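Local coordinates for protein iminosuccinate reductase (Paracoccus denitrificans, PDB 6RQA) that catalyses the NADH-dependent reduction of iminosuccinate to L-aspartate, a step of the beta-hydroxyaspartate cycle that assimilates glyoxylate, at residues F58-E63 with G73-F78; K149-I154 with A212-S217; F173-G178 with P199-E204; F261-A266 with T313-Q318. All coordinates share one frame; numbering follows the deposited sequence.

Interaction 1: residues F58-E63 with G73-F78; sequences FPVVRE and GFKGGF
Val61 and Phe74 face each other where the strand segments run antiparallel, at 167°; the two backbone bonds between them, Val61 N to Phe74 O at 3.1 Å and Phe74 N to Val61 O at 3.0 Å, are bent. Nearer the start of segment 58-63 the pairing changes. Phe58 N donates to Gly76 O at 2.8 Å, and one water links Pro59 O to Gly76 N where the two backbones stand apart. The Phe58 side chain carries much of the contact. Its CG sits beside the backbone N (chi1 -63°), and this turns the ring over Gly77 of the facing strand. Gly77 CA lies 3.8 Å from the ring centroid and only 4° off the normal, a CH-pi contact over the face. Replacing Phe58 by an alanine would probably open a gap over Gly77 and take away its CH-pi partner. Further along, Val61 and Phe74 lie side by side and point the same way, with Val61 CB 3.6 Å from Phe74 CD2. Val60 CG1 meets the aliphatic part of Lys75 at CG, 3.9 Å away. The guanidinium of Arg62 leads elsewhere, to the backbone oxygen of Asp243, an NAD-binding residue. The two strands form a hairpin at one end of the mixed sheet within this chain. Strand 84-92 pairs with the far side of 73-78, and Tyr72 of the second subunit packs on Phe58.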
# COMPACT_ATOMS: atom_id res chain seq x y z
N PHE A 58 -9.08 -3.94 -0.90
CA PHE A 58 -8.87 -2.59 -0.42
C PHE A 58 -8.87 -1.61 -1.60
O PHE A 58 -8.70 -2.01 -2.75
CB PHE A 58 -7.54 -2.49 0.33
CG PHE A 58 -7.48 -3.33 1.57
CD1 PHE A 58 -8.63 -3.82 2.16
CD2 PHE A 58 -6.26 -3.64 2.15
CE1 PHE A 58 -8.57 -4.60 3.30
CE2 PHE A 58 -6.19 -4.42 3.29
CZ PHE A 58 -7.34 -4.90 3.86
N PRO A 59 -9.08 -0.32 -1.33
CA PRO A 59 -8.92 0.68 -2.40
C PRO A 59 -7.51 0.64 -2.98
O PRO A 59 -6.52 0.65 -2.25
CB PRO A 59 -9.20 2.01 -1.68
CG PRO A 59 -10.07 1.63 -0.53
CD PRO A 59 -9.60 0.27 -0.09
N VAL A 60 -7.44 0.58 -4.30
CA VAL A 60 -6.17 0.38 -4.98
C VAL A 60 -5.39 1.69 -5.01
O VAL A 60 -5.92 2.74 -5.38
CB VAL A 60 -6.39 -0.15 -6.41
CG1 VAL A 60 -5.07 -0.26 -7.15
CG2 VAL A 60 -7.09 -1.50 -6.36
N VAL A 61 -4.13 1.63 -4.60
CA VAL A 61 -3.18 2.72 -4.81
C VAL A 61 -2.43 2.45 -6.10
O VAL A 61 -1.97 1.32 -6.34
CB VAL A 61 -2.22 2.86 -3.62
CG1 VAL A 61 -1.19 3.95 -3.90
CG2 VAL A 61 -2.99 3.17 -2.35
N ARG A 62 -2.31 3.47 -6.95
CA ARG A 62 -1.61 3.33 -8.22
C ARG A 62 -1.03 4.69 -8.58
O ARG A 62 -1.78 5.60 -8.93
CB ARG A 62 -2.54 2.82 -9.32
CG ARG A 62 -1.83 2.17 -10.49
CD ARG A 62 -2.82 1.62 -11.51
NE ARG A 62 -2.16 0.79 -12.52
CZ ARG A 62 -2.78 0.24 -13.55
NH1 ARG A 62 -2.10 -0.50 -14.42
NH2 ARG A 62 -4.08 0.42 -13.73
N GLU A 63 0.29 4.82 -8.48
CA GLU A 63 0.96 6.11 -8.62
C GLU A 63 2.00 6.06 -9.72
O GLU A 63 2.77 5.10 -9.82
CB GLU A 63 1.62 6.51 -7.30
CG GLU A 63 0.64 6.70 -6.15
CD GLU A 63 -0.23 7.92 -6.33
OE1 GLU A 63 0.30 8.98 -6.72
OE2 GLU A 63 -1.45 7.82 -6.10
N GLY A 73 2.26 0.86 -6.98
CA GLY A 73 1.11 0.95 -6.10
C GLY A 73 0.90 -0.35 -5.35
O GLY A 73 1.73 -1.26 -5.38
N PHE A 74 -0.24 -0.42 -4.66
CA PHE A 74 -0.58 -1.56 -3.82
C PHE A 74 -2.00 -2.04 -4.11
O PHE A 74 -2.88 -1.24 -4.43
CB PHE A 74 -0.47 -1.22 -2.33
CG PHE A 74 0.56 -0.17 -2.02
CD1 PHE A 74 1.91 -0.44 -2.16
CD2 PHE A 74 0.18 1.08 -1.56
CE1 PHE A 74 2.86 0.52 -1.87
CE2 PHE A 74 1.12 2.05 -1.27
CZ PHE A 74 2.46 1.77 -1.42
N LYS A 75 -2.20 -3.35 -3.98
CA LYS A 75 -3.53 -3.96 -4.09
C LYS A 75 -3.72 -4.84 -2.85
O LYS A 75 -3.31 -6.00 -2.83
CB LYS A 75 -3.67 -4.77 -5.38
CG LYS A 75 -3.84 -3.91 -6.62
CD LYS A 75 -4.05 -4.76 -7.86
CE LYS A 75 -4.28 -3.90 -9.09
NZ LYS A 75 -4.45 -4.72 -10.33
N GLY A 76 -4.33 -4.26 -1.81
CA GLY A 76 -4.58 -5.00 -0.59
C GLY A 76 -5.95 -5.65 -0.58
O GLY A 76 -6.80 -5.39 -1.43
N GLY A 77 -6.16 -6.51 0.41
CA GLY A 77 -7.43 -7.20 0.55
C GLY A 77 -7.42 -8.07 1.78
O GLY A 77 -6.39 -8.28 2.43
N PHE A 78 -8.61 -8.58 2.11
CA PHE A 78 -8.79 -9.43 3.28
C PHE A 78 -9.83 -10.50 2.97
O PHE A 78 -10.91 -10.18 2.45
CB PHE A 78 -9.21 -8.61 4.50
CG PHE A 78 -9.54 -9.44 5.70
CD1 PHE A 78 -8.66 -10.41 6.17
CD2 PHE A 78 -10.73 -9.25 6.38
CE1 PHE A 78 -8.96 -11.17 7.28
CE2 PHE A 78 -11.04 -10.01 7.50
CZ PHE A 78 -10.16 -10.97 7.95
O HOH W 1 -7.02 -3.69 -3.61
O HOH W 2 -4.57 -1.46 -1.68

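Interaction 2: residues K149-I154 with A212-S217; sequences KVLGMI and ADVIVS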
# COMPACT_ATOMS: atom_id res chain seq x y z
N LYS A 149 -15.70 -25.76 -28.92
CA LYS A 149 -14.72 -26.56 -29.63
C LYS A 149 -13.50 -25.78 -30.09
O LYS A 149 -12.43 -26.37 -30.24
CB LYS A 149 -15.37 -27.22 -30.86
CG LYS A 149 -16.69 -27.92 -30.56
CD LYS A 149 -17.45 -28.25 -31.83
CE LYS A 149 -16.85 -29.45 -32.55
NZ LYS A 149 -17.02 -30.70 -31.76
N VAL A 150 -13.63 -24.47 -30.30
CA VAL A 150 -12.55 -23.65 -30.85
C VAL A 150 -12.26 -22.51 -29.88
O VAL A 150 -13.16 -21.76 -29.50
CB VAL A 150 -12.91 -23.10 -32.24
CG1 VAL A 150 -11.82 -22.16 -32.74
CG2 VAL A 150 -13.12 -24.24 -33.22
N LEU A 151 -10.99 -22.38 -29.50
CA LEU A 151 -10.53 -21.32 -28.62
C LEU A 151 -9.85 -20.23 -29.45
O LEU A 151 -8.97 -20.53 -30.27
CB LEU A 151 -9.56 -21.86 -27.57
CG LEU A 151 -8.87 -20.84 -26.68
CD1 LEU A 151 -9.87 -20.13 -25.78
CD2 LEU A 151 -7.78 -21.50 -25.85
N GLY A 152 -10.26 -18.99 -29.25
CA GLY A 152 -9.68 -17.87 -29.97
C GLY A 152 -8.80 -17.00 -29.10
O GLY A 152 -9.25 -16.46 -28.09
N MET A 153 -7.53 -16.86 -29.49
CA MET A 153 -6.55 -16.08 -28.74
C MET A 153 -6.31 -14.76 -29.46
O MET A 153 -5.82 -14.75 -30.60
CB MET A 153 -5.24 -16.85 -28.58
CG MET A 153 -5.36 -18.12 -27.76
SD MET A 153 -5.81 -17.82 -26.05
CE MET A 153 -4.45 -16.79 -25.51
N ILE A 154 -6.63 -13.65 -28.79
CA ILE A 154 -6.33 -12.32 -29.29
C ILE A 154 -5.15 -11.81 -28.48
O ILE A 154 -5.31 -11.29 -27.37
CB ILE A 154 -7.54 -11.38 -29.19
CG1 ILE A 154 -8.70 -11.92 -30.03
CG2 ILE A 154 -7.15 -9.98 -29.66
CD1 ILE A 154 -9.90 -11.01 -30.07
N ALA A 212 -14.48 -18.84 -33.21
CA ALA A 212 -14.02 -19.12 -31.86
C ALA A 212 -15.21 -19.10 -30.90
O ALA A 212 -15.89 -18.08 -30.77
CB ALA A 212 -12.96 -18.11 -31.42
N ASP A 213 -15.45 -20.23 -30.24
CA ASP A 213 -16.51 -20.30 -29.24
C ASP A 213 -16.11 -19.61 -27.94
O ASP A 213 -16.97 -19.03 -27.27
CB ASP A 213 -16.87 -21.77 -28.98
CG ASP A 213 -17.08 -22.56 -30.26
OD1 ASP A 213 -17.66 -22.00 -31.21
OD2 ASP A 213 -16.65 -23.73 -30.31
N VAL A 214 -14.83 -19.67 -27.58
CA VAL A 214 -14.29 -18.95 -26.44
C VAL A 214 -13.16 -18.06 -26.94
O VAL A 214 -12.26 -18.53 -27.65
CB VAL A 214 -13.79 -19.91 -25.35
CG1 VAL A 214 -13.09 -19.14 -24.24
CG2 VAL A 214 -14.94 -20.73 -24.79
N ILE A 215 -13.21 -16.78 -26.58
CA ILE A 215 -12.22 -15.80 -27.01
C ILE A 215 -11.56 -15.23 -25.77
O ILE A 215 -12.24 -14.83 -24.82
CB ILE A 215 -12.86 -14.68 -27.85
CG1 ILE A 215 -13.48 -15.26 -29.13
CG2 ILE A 215 -11.82 -13.62 -28.20
CD1 ILE A 215 -14.14 -14.22 -30.01
N VAL A 216 -10.23 -15.19 -25.78
CA VAL A 216 -9.43 -14.63 -24.69
C VAL A 216 -8.50 -13.58 -25.28
O VAL A 216 -7.63 -13.91 -26.10
CB VAL A 216 -8.63 -15.71 -23.94
CG1 VAL A 216 -7.71 -15.06 -22.92
CG2 VAL A 216 -9.57 -16.69 -23.26
N SER A 217 -8.69 -12.33 -24.88
CA SER A 217 -7.85 -11.22 -25.33
C SER A 217 -6.95 -10.79 -24.18
O SER A 217 -7.42 -10.63 -23.04
CB SER A 217 -8.71 -10.05 -25.81
OG SER A 217 -9.60 -9.61 -24.80
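Leu151 lays its CD1 methyl across Val214, 3.7 Å from CG1. CG is anti to the backbone N (chi1 173°), and the leucine tip thereby comes closer to the neighbouring strand. On the same face of the sheet, Met153 and Val216 run side by side, SD to CB 4.1 Å. On the other face Ile154 CD1 touches Ile215 CG2 at 3.7 Å. Ala212 CB sits beside the backbone of Gly152, where there is no side chain in its way.

The backbones are parallel. Gly152 N donates to Val214 O, Val216 N to Gly152 O at 2.8 Å, and Ile154 N to Val216 O at 2.9 Å. Val150 O takes two donors, the N-H groups of Asp213 and Val214. At the start of the pair the Asp213 carboxylate does the joining. OD2 accepts from Lys149 N through its anti lone pair. It also accepts from Val150 N at 3.1 Å, which meets it from above the carboxylate plane. With an alanine in place of Asp213, both N-H groups would probably lose their common acceptor, and the start of strand 150-154 would be less firmly tied to segment 212-217.

The amine of Lys149 pairs with Glu174, and the Ser217 hydroxyl with Glu249. Helix 158-170 packs on the Leu151 and Met153 face, helix 205-211 on Ile154 and Ile215. The parallel strand order 200-202, 175-179, 150-154, 214-217, 235-239, with helices on both faces and NAD bound by His158 and Gln159 just beyond strand 150-154, is that of a Rossmann-type domain.

Interaction 3: residues F173-G178 with P199-E204; sequences FEKVIG and PFEAVE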
# COMPACT_ATOMS: atom_id res chain seq x y z
N PHE A 173 -10.70 -28.37 -25.65
CA PHE A 173 -10.88 -27.76 -26.96
C PHE A 173 -10.36 -28.69 -28.05
O PHE A 173 -9.61 -29.64 -27.79
CB PHE A 173 -10.15 -26.41 -27.04
CG PHE A 173 -10.77 -25.33 -26.20
CD1 PHE A 173 -11.80 -24.55 -26.71
CD2 PHE A 173 -10.32 -25.09 -24.92
CE1 PHE A 173 -12.37 -23.55 -25.94
CE2 PHE A 173 -10.89 -24.09 -24.14
CZ PHE A 173 -11.91 -23.32 -24.66
N GLU A 174 -10.78 -28.41 -29.29
CA GLU A 174 -10.32 -29.16 -30.44
C GLU A 174 -9.35 -28.39 -31.32
O GLU A 174 -8.56 -29.02 -32.04
CB GLU A 174 -11.51 -29.61 -31.30
CG GLU A 174 -12.54 -30.43 -30.55
CD GLU A 174 -13.74 -30.78 -31.42
OE1 GLU A 174 -13.74 -30.41 -32.61
OE2 GLU A 174 -14.68 -31.43 -30.90
N LYS A 175 -9.38 -27.06 -31.28
CA LYS A 175 -8.55 -26.24 -32.15
C LYS A 175 -8.33 -24.89 -31.48
O LYS A 175 -9.16 -24.43 -30.70
CB LYS A 175 -9.21 -26.06 -33.53
CG LYS A 175 -8.34 -25.37 -34.56
CD LYS A 175 -9.09 -25.19 -35.87
CE LYS A 175 -8.23 -24.49 -36.91
NZ LYS A 175 -8.95 -24.31 -38.20
N VAL A 176 -7.19 -24.28 -31.79
CA VAL A 176 -6.85 -22.94 -31.30
C VAL A 176 -6.54 -22.06 -32.50
O VAL A 176 -5.63 -22.38 -33.28
CB VAL A 176 -5.67 -22.97 -30.32
CG1 VAL A 176 -5.37 -21.56 -29.82
CG2 VAL A 176 -5.95 -23.91 -29.15
N ILE A 177 -7.28 -20.97 -32.65
CA ILE A 177 -7.01 -19.96 -33.66
C ILE A 177 -6.55 -18.69 -32.94
O ILE A 177 -7.05 -18.36 -31.87
CB ILE A 177 -8.24 -19.68 -34.55
CG1 ILE A 177 -9.45 -19.32 -33.69
CG2 ILE A 177 -8.53 -20.88 -35.43
CD1 ILE A 177 -10.70 -19.04 -34.50
N GLY A 178 -5.58 -18.00 -33.54
CA GLY A 178 -4.97 -16.86 -32.89
C GLY A 178 -4.80 -15.69 -33.84
O GLY A 178 -4.73 -15.85 -35.06
N PRO A 199 -4.08 -28.38 -32.44
CA PRO A 199 -3.64 -27.71 -33.67
C PRO A 199 -3.92 -26.22 -33.60
O PRO A 199 -4.89 -25.76 -33.00
CB PRO A 199 -4.49 -28.39 -34.75
CG PRO A 199 -5.71 -28.86 -34.03
CD PRO A 199 -5.25 -29.24 -32.65
N PHE A 200 -3.03 -25.45 -34.24
CA PHE A 200 -3.12 -24.00 -34.24
C PHE A 200 -3.17 -23.48 -35.67
O PHE A 200 -2.53 -24.04 -36.57
CB PHE A 200 -1.93 -23.37 -33.50
CG PHE A 200 -1.92 -21.86 -33.54
CD1 PHE A 200 -2.72 -21.13 -32.68
CD2 PHE A 200 -1.12 -21.19 -34.45
CE1 PHE A 200 -2.71 -19.74 -32.71
CE2 PHE A 200 -1.11 -19.80 -34.49
CZ PHE A 200 -1.91 -19.08 -33.62
N GLU A 201 -3.93 -22.40 -35.87
CA GLU A 201 -4.01 -21.73 -37.16
C GLU A 201 -4.08 -20.23 -36.93
O GLU A 201 -5.03 -19.74 -36.31
CB GLU A 201 -5.23 -22.20 -37.96
CG GLU A 201 -5.53 -21.33 -39.18
CD GLU A 201 -6.77 -21.76 -39.93
OE1 GLU A 201 -6.83 -21.54 -41.16
OE2 GLU A 201 -7.68 -22.33 -39.30
N ALA A 202 -3.16 -19.47 -37.50
CA ALA A 202 -3.23 -18.00 -37.38
C ALA A 202 -4.36 -17.50 -38.26
O ALA A 202 -4.48 -18.00 -39.34
CB ALA A 202 -1.93 -17.39 -37.80
N VAL A 203 -5.15 -16.55 -37.80
CA VAL A 203 -6.29 -16.04 -38.60
C VAL A 203 -6.43 -14.54 -38.42
O VAL A 203 -5.64 -13.97 -37.74
CB VAL A 203 -7.62 -16.69 -38.21
CG1 VAL A 203 -7.67 -18.16 -38.54
CG2 VAL A 203 -7.95 -16.44 -36.76
N GLU A 204 -7.31 -13.95 -39.20
CA GLU A 204 -7.63 -12.52 -39.02
C GLU A 204 -8.88 -12.46 -38.14
O GLU A 204 -9.57 -13.45 -38.00
CB GLU A 204 -7.74 -11.76 -40.35
CG GLU A 204 -6.50 -11.83 -41.22
CD GLU A 204 -5.17 -11.24 -40.77
OE1 GLU A 204 -4.14 -11.66 -41.33
OE2 GLU A 204 -5.15 -10.38 -39.90
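Lys175 and Glu201 reach across to each other with straight side chains. In both, CG is anti to the backbone N (chi1 -173° and 168°), and the chains stay extended beyond it. Lys175 NZ then meets Glu201 OE2 at 2.6 Å, nearly along the C-O axis of that oxygen, as a salt bridge. The other oxygen, OE1, forms a salt bridge with Arg207, so each carboxylate oxygen has a basic partner. Phe200 takes the same kind of first torsion on the opposite face of the sheet. Its ring reaches forward along segment 173-178, from Val176 to Gly178. Val176 CG1 meets the ring edge in its plane, 3.9 Å from CD1, and CE1 comes to 3.5 Å from Gly178 N. Gly178 has no side chain at this place. The two strands are the parallel pair of a beta-alpha-beta unit, connected through helix 186-195, whose Leu189, Ala190 and Ala193 pack on Phe200. The backbone bonds alternate between the strands. Val176 N donates to Pro199 O at 3.0 Å, and Glu201 N donates back to Val176 O at 3.1 Å. Gly178 N to Glu201 O is weak, but Val203 N to Gly178 O is a good bond at 2.9 Å. Val203 points its side chain toward segment 173-178. Its CG2 lies between the backbone N and the carbonyl carbon, and it touches Ile177 CB at 3.9 Å.

Interaction 4: residues F261-A266 with T313-Q318; sequences FTDEVA and TGVGLQ. With NAD (nicotinamide-adenine-dinucleotide), chain C.
Asp263 and Thr313 meet because each puts its gamma group between the backbone N and the carbonyl carbon, with chi1 45° for Asp263 CG and 64° for Thr313 OG1. Both residues direct CB toward the other segment, and the side chains cross at an angle. Asp263 OD1 lies 2.9 Å from Thr313 OG1. Gln267 OE1 is also within hydrogen-bonding distance of that hydroxyl. The other carboxylate oxygen grips the backbone. OD2 accepts from Thr313 N at 3.1 Å and from Gly314 N at 3.0 Å. Both come on its syn side but from opposite faces of the carboxylate plane. A water adds a third donor to OD2 at 2.7 Å and accepts in turn from Gln318 NE2. OD1 also receives the N-H of Glu264, the N-cap residue of helix 265-270, from the anti side. The apolar part is small: Val315 CG1 rests 3.9 Å from Glu264 CB. Gln318 turns its other end to its own segment, where OE1 accepts from Val315 N at the start of helix 316-333.

Phe47 of helix 36-51 packs on Asp263 and Gln318. Arg131, which binds NAD, packs on Gln318. Thr313 and Gly314 belong to the NAD pocket, and Gly314 CA lies 3.5 Å from the carboxamide oxygen O7N. Gly314 has a positive phi (95°), and a side chain there would run into O7N. A buried carboxylate thus ties together the ends of two sheet strands. By holding two successive N-H groups, it is likely to steady the turn that lines the nicotinamide end of the cofactor site.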
# COMPACT_ATOMS: atom_id res chain seq x y z
N PHE A 261 -19.93 -9.73 -17.14
CA PHE A 261 -19.51 -10.15 -15.82
C PHE A 261 -18.11 -9.60 -15.55
O PHE A 261 -17.36 -9.30 -16.48
CB PHE A 261 -19.51 -11.68 -15.68
CG PHE A 261 -20.85 -12.31 -15.95
CD1 PHE A 261 -21.21 -12.67 -17.24
CD2 PHE A 261 -21.74 -12.54 -14.92
CE1 PHE A 261 -22.44 -13.25 -17.49
CE2 PHE A 261 -22.97 -13.12 -15.16
CZ PHE A 261 -23.32 -13.48 -16.45
N THR A 262 -17.77 -9.45 -14.28
CA THR A 262 -16.48 -8.90 -13.91
C THR A 262 -16.10 -9.39 -12.52
O THR A 262 -16.89 -10.04 -11.83
CB THR A 262 -16.49 -7.37 -13.95
OG1 THR A 262 -15.16 -6.87 -13.78
CG2 THR A 262 -17.37 -6.81 -12.84
N ASP A 263 -14.88 -9.05 -12.11
CA ASP A 263 -14.39 -9.36 -10.77
C ASP A 263 -14.69 -8.25 -9.78
O ASP A 263 -15.14 -8.52 -8.66
CB ASP A 263 -12.88 -9.63 -10.82
CG ASP A 263 -12.12 -8.62 -11.66
OD1 ASP A 263 -12.69 -7.55 -11.97
OD2 ASP A 263 -10.96 -8.90 -12.02
N GLU A 264 -14.46 -7.00 -10.17
CA GLU A 264 -14.79 -5.84 -9.35
C GLU A 264 -15.54 -4.84 -10.23
O GLU A 264 -14.97 -4.32 -11.19
CB GLU A 264 -13.53 -5.20 -8.76
CG GLU A 264 -13.79 -4.15 -7.70
CD GLU A 264 -14.37 -4.74 -6.42
OE1 GLU A 264 -14.15 -5.94 -6.17
OE2 GLU A 264 -15.04 -4.00 -5.67
N VAL A 265 -16.80 -4.59 -9.89
CA VAL A 265 -17.63 -3.72 -10.72
C VAL A 265 -17.10 -2.29 -10.71
O VAL A 265 -17.21 -1.57 -11.71
CB VAL A 265 -19.10 -3.77 -10.24
CG1 VAL A 265 -20.00 -3.00 -11.19
CG2 VAL A 265 -19.56 -5.22 -10.11
N ALA A 266 -16.52 -1.86 -9.58
CA ALA A 266 -15.96 -0.51 -9.50
C ALA A 266 -14.79 -0.33 -10.46
O ALA A 266 -14.67 0.71 -11.11
CB ALA A 266 -15.53 -0.21 -8.07
N THR A 313 -10.12 -7.43 -14.63
CA THR A 313 -9.26 -6.29 -14.34
C THR A 313 -8.12 -6.62 -13.38
O THR A 313 -7.10 -5.92 -13.40
CB THR A 313 -10.09 -5.14 -13.75
OG1 THR A 313 -10.64 -5.53 -12.49
CG2 THR A 313 -11.22 -4.76 -14.70
N GLY A 314 -8.28 -7.64 -12.55
CA GLY A 314 -7.26 -7.99 -11.58
C GLY A 314 -7.51 -7.39 -10.22
O GLY A 314 -7.55 -6.16 -10.08
N VAL A 315 -7.69 -8.23 -9.21
CA VAL A 315 -7.92 -7.78 -7.84
C VAL A 315 -6.87 -8.40 -6.93
O VAL A 315 -6.35 -9.49 -7.20
CB VAL A 315 -9.35 -8.11 -7.36
CG1 VAL A 315 -10.38 -7.43 -8.24
CG2 VAL A 315 -9.57 -9.61 -7.32
N GLY A 316 -6.58 -7.70 -5.83
CA GLY A 316 -5.52 -8.14 -4.94
C GLY A 316 -5.80 -9.48 -4.27
O GLY A 316 -4.86 -10.21 -3.94
N LEU A 317 -7.07 -9.82 -4.06
CA LEU A 317 -7.40 -11.09 -3.44
C LEU A 317 -6.92 -12.27 -4.28
O LEU A 317 -6.55 -13.31 -3.74
CB LEU A 317 -8.90 -11.20 -3.19
CG LEU A 317 -9.51 -10.32 -2.09
CD1 LEU A 317 -11.02 -10.48 -2.05
CD2 LEU A 317 -8.90 -10.64 -0.73
N GLN A 318 -6.93 -12.12 -5.61
CA GLN A 318 -6.40 -13.17 -6.47
C GLN A 318 -4.92 -13.42 -6.19
O GLN A 318 -4.48 -14.57 -6.10
CB GLN A 318 -6.61 -12.79 -7.94
CG GLN A 318 -8.07 -12.76 -8.36
CD GLN A 318 -8.28 -12.04 -9.68
OE1 GLN A 318 -7.44 -11.25 -10.11
NE2 GLN A 318 -9.41 -12.30 -10.32
PA NAD C . 3.09 -8.06 -23.47
O1A NAD C . 3.52 -6.66 -23.82
O2A NAD C . 3.88 -9.31 -23.30
O5B NAD C . 2.24 -8.41 -24.95
C5B NAD C . 1.53 -7.28 -25.28
C4B NAD C . 0.71 -7.57 -26.51
O4B NAD C . -0.15 -6.47 -26.74
C3B NAD C . 1.71 -7.62 -27.66
O3B NAD C . 2.08 -8.96 -27.75
C2B NAD C . 0.85 -7.16 -28.84
O2B NAD C . 0.15 -8.21 -29.42
C1B NAD C . -0.21 -6.22 -28.14
N9A NAD C . 0.14 -4.81 -28.32
C8A NAD C . 1.29 -4.09 -27.92
N7A NAD C . 1.24 -2.81 -28.26
C5A NAD C . -0.00 -2.66 -28.90
C6A NAD C . -0.65 -1.54 -29.49
N6A NAD C . -0.04 -0.32 -29.49
N1A NAD C . -1.89 -1.68 -30.07
C2A NAD C . -2.44 -2.94 -30.04
N3A NAD C . -1.95 -4.08 -29.52
C4A NAD C . -0.71 -3.90 -28.95
O3 NAD C . 2.01 -7.68 -22.34
PN NAD C . 1.61 -8.87 -21.37
O1N NAD C . 1.28 -10.23 -21.93
O2N NAD C . 2.39 -8.50 -20.16
O5D NAD C . 0.00 -8.45 -20.72
C5D NAD C . -0.66 -7.80 -21.73
C4D NAD C . -1.84 -7.08 -21.12
O4D NAD C . -2.35 -7.87 -20.03
C3D NAD C . -1.29 -5.75 -20.51
O3D NAD C . -2.13 -4.75 -20.98
C2D NAD C . -1.46 -5.98 -19.00
O2D NAD C . -1.91 -4.86 -18.30
C1D NAD C . -2.66 -6.96 -19.02
N1N NAD C . -2.70 -7.73 -17.72
C2N NAD C . -3.94 -7.93 -17.18
C3N NAD C . -4.07 -8.63 -15.98
C7N NAD C . -5.46 -8.80 -15.47
O7N NAD C . -5.70 -9.39 -14.42
N7N NAD C . -6.46 -8.27 -16.24
C4N NAD C . -2.93 -9.12 -15.35
C5N NAD C . -1.67 -8.90 -15.91
C6N NAD C . -1.56 -8.20 -17.12
O HOH W 3 -9.91 -11.27 -12.75

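In the fold
From the N terminus, interaction 1 comes first and closes the short hairpin loop between strands 55-64 and 71-79 of the mixed sheet. Interaction 2 follows in series and closes a much longer loop in the parallel sheet. Interaction 3 is nested inside that loop. The two share neighbouring strands, 150-154 and 175-179, and together cover four strands out to the edge strand 200-202. Interaction 4 comes last and joins the ends of strands 259-262 and 307-311 of the same parallel sheet. It touches interaction 1 through Lys75 with Gly314 and Phe78 with Leu317, which sets the hairpin against the turn and helix 316-333 beside the cofactor pocket. Interactions 1 and 3 lie 37 Å apart, centre to centre.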